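Local coordinates for lysozyme C (PDB 5XUW), which hydrolyses the beta-1,4 linkages between N-acetylmuramic acid and N-acetyl-D-glucosamine in bacterial peptidoglycan and binds one calcium ion, at residues Lys11-Tyr23 with Ile88-Arg100. Sequence-based numbering, arbitrary orientation.
With CA (calcium ion), chain C.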
ATOM      1  N   LYS A  11      -5.421 -11.627   4.297  1.00 16.06           N
ATOM      2  CA  LYS A  11      -5.292 -11.486   2.845  1.00 16.42           C
ATOM      3  C   LYS A  11      -3.820 -11.324   2.438  1.00 16.17           C
ATOM      4  O   LYS A  11      -3.316 -12.054   1.585  1.00 15.99           O
ATOM      5  CB  LYS A  11      -6.119 -10.291   2.376  1.00 17.41           C
ATOM      6  CG  LYS A  11      -6.031  -9.956   0.893  1.00 18.02           C
ATOM      7  CD  LYS A  11      -6.375 -11.127  -0.009  1.00 18.83           C
ATOM      8  CE  LYS A  11      -6.381 -10.691  -1.469  1.00 19.87           C
ATOM      9  NZ  LYS A  11      -6.645 -11.821  -2.404  1.00 20.38           N
ATOM     10  N   LEU A  12      -3.139 -10.368   3.058  1.00 16.04           N
ATOM     11  CA  LEU A  12      -1.725 -10.128   2.768  1.00 16.54           C
ATOM     12  C   LEU A  12      -0.867 -11.349   3.089  1.00 16.87           C
ATOM     13  O   LEU A  12       0.046 -11.681   2.328  1.00 16.97           O
ATOM     14  CB  LEU A  12      -1.221  -8.885   3.503  1.00 16.34           C
ATOM     15  CG  LEU A  12      -1.880  -7.545   3.147  1.00 16.52           C
ATOM     16  CD1 LEU A  12      -1.107  -6.406   3.789  1.00 16.60           C
ATOM     17  CD2 LEU A  12      -2.017  -7.302   1.649  1.00 17.22           C
ATOM     18  N   LYS A  13      -1.169 -12.033   4.188  1.00 17.99           N
ATOM     19  CA  LYS A  13      -0.470 -13.284   4.521  1.00 19.48           C
ATOM     20  C   LYS A  13      -0.621 -14.320   3.404  1.00 19.87           C
ATOM     21  O   LYS A  13       0.351 -14.984   3.026  1.00 19.45           O
ATOM     22  CB  LYS A  13      -0.976 -13.874   5.841  1.00 21.24           C
ATOM     23  CG  LYS A  13      -0.244 -15.152   6.260  1.00 23.12           C
ATOM     24  CD  LYS A  13      -0.574 -15.589   7.676  1.00 25.54           C
ATOM     25  CE  LYS A  13      -0.026 -16.982   7.983  1.00 27.90           C
ATOM     26  NZ  LYS A  13       1.442 -17.077   7.749  1.00 29.48           N
ATOM     27  N   ALA A  14      -1.835 -14.445   2.884  1.00 19.92           N
ATOM     28  CA  ALA A  14      -2.123 -15.406   1.813  1.00 21.58           C
ATOM     29  C   ALA A  14      -1.403 -15.064   0.510  1.00 22.42           C
ATOM     30  O   ALA A  14      -1.101 -15.961  -0.283  1.00 22.73           O
ATOM     31  CB  ALA A  14      -3.622 -15.498   1.577  1.00 21.45           C
ATOM     32  N   GLN A  15      -1.144 -13.772   0.282  1.00 23.20           N
ATOM     33  CA  GLN A  15      -0.370 -13.305  -0.878  1.00 24.33           C
ATOM     34  C   GLN A  15       1.134 -13.147  -0.572  1.00 23.97           C
ATOM     35  O   GLN A  15       1.809 -12.352  -1.216  1.00 24.33           O
ATOM     36  CB  GLN A  15      -0.941 -11.976  -1.393  1.00 25.61           C
ATOM     37  CG  GLN A  15      -2.407 -12.022  -1.801  1.00 27.19           C
ATOM     38  CD  GLN A  15      -2.652 -12.870  -3.030  1.00 29.52           C
ATOM     39  OE1 GLN A  15      -2.004 -12.701  -4.064  1.00 33.43           O
ATOM     40  NE2 GLN A  15      -3.594 -13.783  -2.927  1.00 30.44           N
ATOM     41  N   GLU A  16       1.641 -13.882   0.420  1.00 24.46           N
ATOM     42  CA  GLU A  16       3.076 -13.990   0.711  1.00 25.15           C
ATOM     43  C   GLU A  16       3.758 -12.673   1.100  1.00 24.23           C
ATOM     44  O   GLU A  16       4.945 -12.480   0.828  1.00 25.82           O
ATOM     45  CB  GLU A  16       3.808 -14.689  -0.449  1.00 28.08           C
ATOM     46  CG  GLU A  16       3.327 -16.115  -0.667  1.00 31.26           C
ATOM     47  CD  GLU A  16       4.106 -16.869  -1.730  1.00 34.71           C
ATOM     48  OE1 GLU A  16       3.935 -18.102  -1.795  1.00 39.41           O
ATOM     49  OE2 GLU A  16       4.880 -16.247  -2.495  1.00 37.75           O
ATOM     50  N   MET A  17       3.025 -11.780   1.765  1.00 21.48           N
ATOM     51  CA  MET A  17       3.589 -10.478   2.145  1.00 21.19           C
ATOM     52  C   MET A  17       4.390 -10.483   3.432  1.00 20.07           C
ATOM     53  O   MET A  17       5.161  -9.542   3.665  1.00 19.55           O
ATOM     54  CB  MET A  17       2.506  -9.406   2.237  1.00 21.79           C
ATOM     55  CG  MET A  17       1.900  -9.052   0.890  1.00 23.67           C
ATOM     56  SD  MET A  17       3.112  -8.248  -0.169  1.00 27.74           S
ATOM     57  CE  MET A  17       2.816  -6.524   0.196  1.00 27.88           C
ATOM     58  N   ASP A  18       4.222 -11.498   4.276  1.00 19.88           N
ATOM     59  CA  ASP A  18       4.969 -11.530   5.536  1.00 20.14           C
ATOM     60  C   ASP A  18       6.465 -11.674   5.271  1.00 19.87           C
ATOM     61  O   ASP A  18       6.909 -12.679   4.711  1.00 20.75           O
ATOM     62  CB  ASP A  18       4.498 -12.652   6.458  1.00 20.61           C
ATOM     63  CG  ASP A  18       5.152 -12.581   7.825  1.00 21.22           C
ATOM     64  OD1 ASP A  18       5.434 -11.459   8.310  1.00 20.89           O
ATOM     65  OD2 ASP A  18       5.391 -13.644   8.423  1.00 23.27           O
ATOM     66  N   GLY A  19       7.227 -10.654   5.652  1.00 18.59           N
ATOM     67  CA  GLY A  19       8.662 -10.627   5.394  1.00 18.98           C
ATOM     68  C   GLY A  19       9.031 -10.211   3.982  1.00 18.50           C
ATOM     69  O   GLY A  19      10.217 -10.175   3.644  1.00 18.78           O
ATOM     70  N   PHE A  20       8.046  -9.866   3.150  1.00 17.49           N
ATOM     71  CA  PHE A  20       8.354  -9.452   1.798  1.00 18.08           C
ATOM     72  C   PHE A  20       9.112  -8.133   1.819  1.00 18.19           C
ATOM     73  O   PHE A  20       8.685  -7.167   2.456  1.00 16.88           O
ATOM     74  CB  PHE A  20       7.116  -9.315   0.911  1.00 17.78           C
ATOM     75  CG  PHE A  20       7.470  -9.168  -0.536  1.00 18.16           C
ATOM     76  CD1 PHE A  20       7.562 -10.287  -1.361  1.00 18.79           C
ATOM     77  CD2 PHE A  20       7.804  -7.926  -1.057  1.00 18.05           C
ATOM     78  CE1 PHE A  20       7.927 -10.152  -2.693  1.00 18.56           C
ATOM     79  CE2 PHE A  20       8.169  -7.785  -2.384  1.00 18.66           C
ATOM     80  CZ  PHE A  20       8.246  -8.901  -3.199  1.00 19.09           C
ATOM     81  N   GLY A  21      10.251  -8.109   1.128  1.00 19.16           N
ATOM     82  CA  GLY A  21      11.167  -6.970   1.187  1.00 20.40           C
ATOM     83  C   GLY A  21      11.831  -6.783   2.544  1.00 20.73           C
ATOM     84  O   GLY A  21      12.420  -5.737   2.792  1.00 23.50           O
ATOM     85  N   GLY A  22      11.755  -7.797   3.405  1.00 20.87           N
ATOM     86  CA  GLY A  22      12.250  -7.725   4.779  1.00 20.67           C
ATOM     87  C   GLY A  22      11.272  -7.192   5.820  1.00 20.36           C
ATOM     88  O   GLY A  22      11.607  -7.157   7.008  1.00 23.83           O
ATOM     89  N   TYR A  23      10.066  -6.802   5.398  1.00 17.37           N
ATOM     90  CA  TYR A  23       9.103  -6.146   6.281  1.00 16.06           C
ATOM     91  C   TYR A  23       8.027  -7.118   6.733  1.00 15.48           C
ATOM     92  O   TYR A  23       7.466  -7.860   5.919  1.00 16.10           O
ATOM     93  CB  TYR A  23       8.443  -4.975   5.556  1.00 16.04           C
ATOM     94  CG  TYR A  23       9.401  -3.883   5.168  1.00 15.24           C
ATOM     95  CD1 TYR A  23       9.687  -2.848   6.048  1.00 15.36           C
ATOM     96  CD2 TYR A  23      10.026  -3.880   3.919  1.00 15.66           C
ATOM     97  CE1 TYR A  23      10.557  -1.831   5.709  1.00 15.10           C
ATOM     98  CE2 TYR A  23      10.900  -2.868   3.563  1.00 15.32           C
ATOM     99  CZ  TYR A  23      11.171  -1.851   4.463  1.00 15.32           C
ATOM    100  OH  TYR A  23      12.027  -0.833   4.101  1.00 15.22           O
ATOM    101  N   ILE A  88      -7.522  -6.635  -4.316  1.00 15.63           N
ATOM    102  CA  ILE A  88      -6.232  -5.944  -4.142  1.00 15.60           C
ATOM    103  C   ILE A  88      -5.023  -6.754  -4.611  1.00 15.95           C
ATOM    104  O   ILE A  88      -3.890  -6.383  -4.333  1.00 15.96           O
ATOM    105  CB  ILE A  88      -6.015  -5.468  -2.681  1.00 15.62           C
ATOM    106  CG1 ILE A  88      -5.935  -6.637  -1.694  1.00 15.72           C
ATOM    107  CG2 ILE A  88      -7.109  -4.497  -2.278  1.00 15.68           C
ATOM    108  CD1 ILE A  88      -5.337  -6.257  -0.353  1.00 15.46           C
ATOM    109  N   ASP A  89      -5.247  -7.852  -5.320  1.00 16.58           N
ATOM    110  CA  ASP A  89      -4.136  -8.648  -5.832  1.00 17.21           C
ATOM    111  C   ASP A  89      -3.181  -7.837  -6.699  1.00 16.99           C
ATOM    112  O   ASP A  89      -1.963  -7.958  -6.538  1.00 16.67           O
ATOM    113  CB  ASP A  89      -4.629  -9.877  -6.599  1.00 18.57           C
ATOM    114  CG  ASP A  89      -5.256 -10.926  -5.691  1.00 19.86           C
ATOM    115  OD1 ASP A  89      -5.196 -10.780  -4.453  1.00 21.19           O
ATOM    116  OD2 ASP A  89      -5.835 -11.901  -6.222  1.00 21.32           O
ATOM    117  N   ASP A  90      -3.728  -7.016  -7.599  1.00 16.74           N
ATOM    118  CA  ASP A  90      -2.876  -6.187  -8.457  1.00 16.99           C
ATOM    119  C   ASP A  90      -2.246  -5.032  -7.672  1.00 16.48           C
ATOM    120  O   ASP A  90      -1.085  -4.657  -7.929  1.00 15.76           O
ATOM    121  CB  ASP A  90      -3.572  -5.729  -9.753  1.00 17.37           C
ATOM    122  CG  ASP A  90      -4.922  -5.078  -9.529  1.00 18.02           C
ATOM    123  OD1 ASP A  90      -5.255  -4.720  -8.379  1.00 18.16           O
ATOM    124  OD2 ASP A  90      -5.675  -4.933 -10.528  1.00 19.00           O
ATOM    125  N   ASP A  91      -2.968  -4.510  -6.684  1.00 15.61           N
ATOM    126  CA  ASP A  91      -2.381  -3.530  -5.731  1.00 15.46           C
ATOM    127  C   ASP A  91      -1.185  -4.132  -5.001  1.00 15.05           C
ATOM    128  O   ASP A  91      -0.132  -3.479  -4.842  1.00 14.80           O
ATOM    129  CB  ASP A  91      -3.390  -3.056  -4.678  1.00 15.52           C
ATOM    130  CG  ASP A  91      -4.643  -2.457  -5.275  1.00 16.58           C
ATOM    131  OD1 ASP A  91      -5.379  -3.196  -5.950  1.00 16.35           O
ATOM    132  OD2 ASP A  91      -4.914  -1.261  -5.031  1.00 16.97           O
ATOM    133  N   ILE A  92      -1.342  -5.379  -4.562  1.00 15.13           N
ATOM    134  CA  ILE A  92      -0.274  -6.087  -3.839  1.00 15.46           C
ATOM    135  C   ILE A  92       0.934  -6.328  -4.744  1.00 16.02           C
ATOM    136  O   ILE A  92       2.078  -6.100  -4.347  1.00 15.50           O
ATOM    137  CB  ILE A  92      -0.780  -7.427  -3.264  1.00 15.38           C
ATOM    138  CG1 ILE A  92      -1.721  -7.171  -2.078  1.00 15.18           C
ATOM    139  CG2 ILE A  92       0.375  -8.335  -2.846  1.00 15.62           C
ATOM    140  CD1 ILE A  92      -2.572  -8.360  -1.700  1.00 15.50           C
ATOM    141  N   SER A  93       0.687  -6.824  -5.945  1.00 16.75           N
ATOM    142  CA  SER A  93       1.785  -7.034  -6.888  1.00 18.03           C
ATOM    143  C   SER A  93       2.550  -5.740  -7.151  1.00 17.39           C
ATOM    144  O   SER A  93       3.775  -5.768  -7.230  1.00 16.77           O
ATOM    145  CB  SER A  93       1.292  -7.646  -8.190  1.00 19.84           C
ATOM    146  OG  SER A  93       0.255  -6.872  -8.728  1.00 24.55           O
ATOM    147  N   CYS A  94       1.840  -4.613  -7.246  1.00 16.80           N
ATOM    148  CA  CYS A  94       2.480  -3.319  -7.445  1.00 17.49           C
ATOM    149  C   CYS A  94       3.266  -2.864  -6.211  1.00 16.80           C
ATOM    150  O   CYS A  94       4.398  -2.376  -6.332  1.00 16.53           O
ATOM    151  CB  CYS A  94       1.455  -2.261  -7.856  1.00 18.97           C
ATOM    152  SG  CYS A  94       2.152  -0.638  -8.246  1.00 21.03           S
ATOM    153  N   ALA A  95       2.683  -3.029  -5.025  1.00 16.09           N
ATOM    154  CA  ALA A  95       3.391  -2.670  -3.783  1.00 15.97           C
ATOM    155  C   ALA A  95       4.688  -3.489  -3.603  1.00 16.09           C
ATOM    156  O   ALA A  95       5.706  -2.968  -3.119  1.00 15.68           O
ATOM    157  CB  ALA A  95       2.475  -2.835  -2.583  1.00 15.93           C
ATOM    158  N   LYS A  96       4.646  -4.759  -4.012  1.00 16.00           N
ATOM    159  CA  LYS A  96       5.847  -5.605  -4.045  1.00 17.31           C
ATOM    160  C   LYS A  96       6.943  -4.989  -4.938  1.00 18.25           C
ATOM    161  O   LYS A  96       8.110  -4.983  -4.556  1.00 19.62           O
ATOM    162  CB  LYS A  96       5.504  -7.021  -4.512  1.00 17.59           C
ATOM    163  CG  LYS A  96       4.764  -7.850  -3.479  1.00 18.52           C
ATOM    164  CD  LYS A  96       4.398  -9.214  -4.023  1.00 19.92           C
ATOM    165  CE  LYS A  96       3.734 -10.073  -2.965  1.00 20.54           C
ATOM    166  NZ  LYS A  96       3.430 -11.436  -3.465  1.00 21.18           N
ATOM    167  N   ARG A  97       6.563  -4.468  -6.105  1.00 18.72           N
ATOM    168  CA  ARG A  97       7.501  -3.737  -6.978  1.00 20.02           C
ATOM    169  C   ARG A  97       7.998  -2.466  -6.267  1.00 19.62           C
ATOM    170  O   ARG A  97       9.209  -2.206  -6.237  1.00 19.86           O
ATOM    171  CB  ARG A  97       6.861  -3.455  -8.367  1.00 21.92           C
ATOM    172  CG  ARG A  97       7.550  -2.439  -9.295  1.00 24.85           C
ATOM    173  CD  ARG A  97       8.845  -2.936  -9.934  1.00 27.33           C
ATOM    174  NE  ARG A  97       9.559  -1.888 -10.705  1.00 29.14           N
ATOM    175  CZ  ARG A  97      10.197  -0.834 -10.184  1.00 31.09           C
ATOM    176  NH1 ARG A  97      10.236  -0.637  -8.870  1.00 32.60           N
ATOM    177  NH2 ARG A  97      10.798   0.059 -10.980  1.00 32.13           N
ATOM    178  N   VAL A  98       7.092  -1.716  -5.634  1.00 17.54           N
ATOM    179  CA  VAL A  98       7.485  -0.465  -4.980  1.00 17.20           C
ATOM    180  C   VAL A  98       8.534  -0.701  -3.885  1.00 17.04           C
ATOM    181  O   VAL A  98       9.546   0.012  -3.868  1.00 17.07           O
ATOM    182  CB  VAL A  98       6.276   0.305  -4.393  1.00 17.19           C
ATOM    183  CG1 VAL A  98       6.738   1.550  -3.646  1.00 17.14           C
ATOM    184  CG2 VAL A  98       5.289   0.680  -5.497  1.00 17.54           C
ATOM    185  N   VAL A  99       8.315  -1.678  -2.998  1.00 16.87           N
ATOM    186  CA  VAL A  99       9.258  -1.882  -1.862  1.00 18.43           C
ATOM    187  C   VAL A  99      10.652  -2.306  -2.253  1.00 18.32           C
ATOM    188  O   VAL A  99      11.568  -2.123  -1.464  1.00 18.17           O
ATOM    189  CB  VAL A  99       8.924  -2.981  -0.801  1.00 19.66           C
ATOM    190  CG1 VAL A  99       8.242  -2.419   0.411  1.00 21.24           C
ATOM    191  CG2 VAL A  99       8.349  -4.261  -1.387  1.00 19.10           C
ATOM    192  N   ARG A 100      10.799  -2.948  -3.409  1.00 19.04           N
ATOM    193  CA  ARG A 100      12.114  -3.404  -3.850  1.00 20.12           C
ATOM    194  C   ARG A 100      13.004  -2.238  -4.306  1.00 18.63           C
ATOM    195  O   ARG A 100      14.212  -2.410  -4.421  1.00 17.83           O
ATOM    196  CB  ARG A 100      11.990  -4.489  -4.926  1.00 23.09           C
ATOM    197  CG  ARG A 100      11.376  -5.768  -4.387  1.00 26.31           C
ATOM    198  CD  ARG A 100      11.471  -6.916  -5.380  1.00 30.34           C
ATOM    199  NE  ARG A 100      12.760  -7.606  -5.314  1.00 34.34           N
ATOM    200  CZ  ARG A 100      13.194  -8.511  -6.195  1.00 37.69           C
ATOM    201  NH1 ARG A 100      12.454  -8.858  -7.250  1.00 39.28           N
ATOM    202  NH2 ARG A 100      14.392  -9.071  -6.027  1.00 40.59           N
TER
HETATM  203 CA    CA C 201      -7.264  -3.673  -7.461  1.00 17.61          CA
HETATM  204  O   HOH W   1      -0.897 -10.439  -5.690  1.00 31.04           O
HETATM  205  O   HOH W   2      -7.981  -5.259  -9.057  1.00 25.01           O
HETATM  206  O   HOH W   3      -8.024  -2.257  -5.665  1.00 17.90           O
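K96, on the calcium-bearing helix 89-100 of this C-type lysozyme, spans the contact with the Schellman-ended helix 5-14 and the loop after it, and illustrates how one lysine can be apolar along its stem and polar at its end. Its CB lies 3.5 Å from F20 CE2, at the rim of the phenyl ring. CG, anti to the carbonyl carbon (chi1 -73°), then passes over one face of that ring, a CH-pi contact 3.7 Å from the centroid. CD continues over the same face, toward CE1 and CZ, while CE meets the thioether of M17, whose SD is 3.4 Å away. Beyond CG the chain is fully extended, which carries NZ to the C-terminal end of helix 5-14, where it donates to Q15 O at 2.9 Å; the donor is tilted 24° from the carbonyl plane.

V99 CG2 meets the edge of F20 in its plane, so the ring is held on a face and an edge by successive turns of one helix. Toward the start of that helix, I92 CD1 packs against L12 CD2 at 3.6 Å and also touches Q15 CG. W28 of helix 25-36 backs M17 and V99. D90 and D91 turn elsewhere, to the calcium ion, whereas the carboxylate of neighbouring D89 reaches K11: the salt bridge runs from K11 NZ to the syn lone pair of D89 OD1, at 2.7 Å.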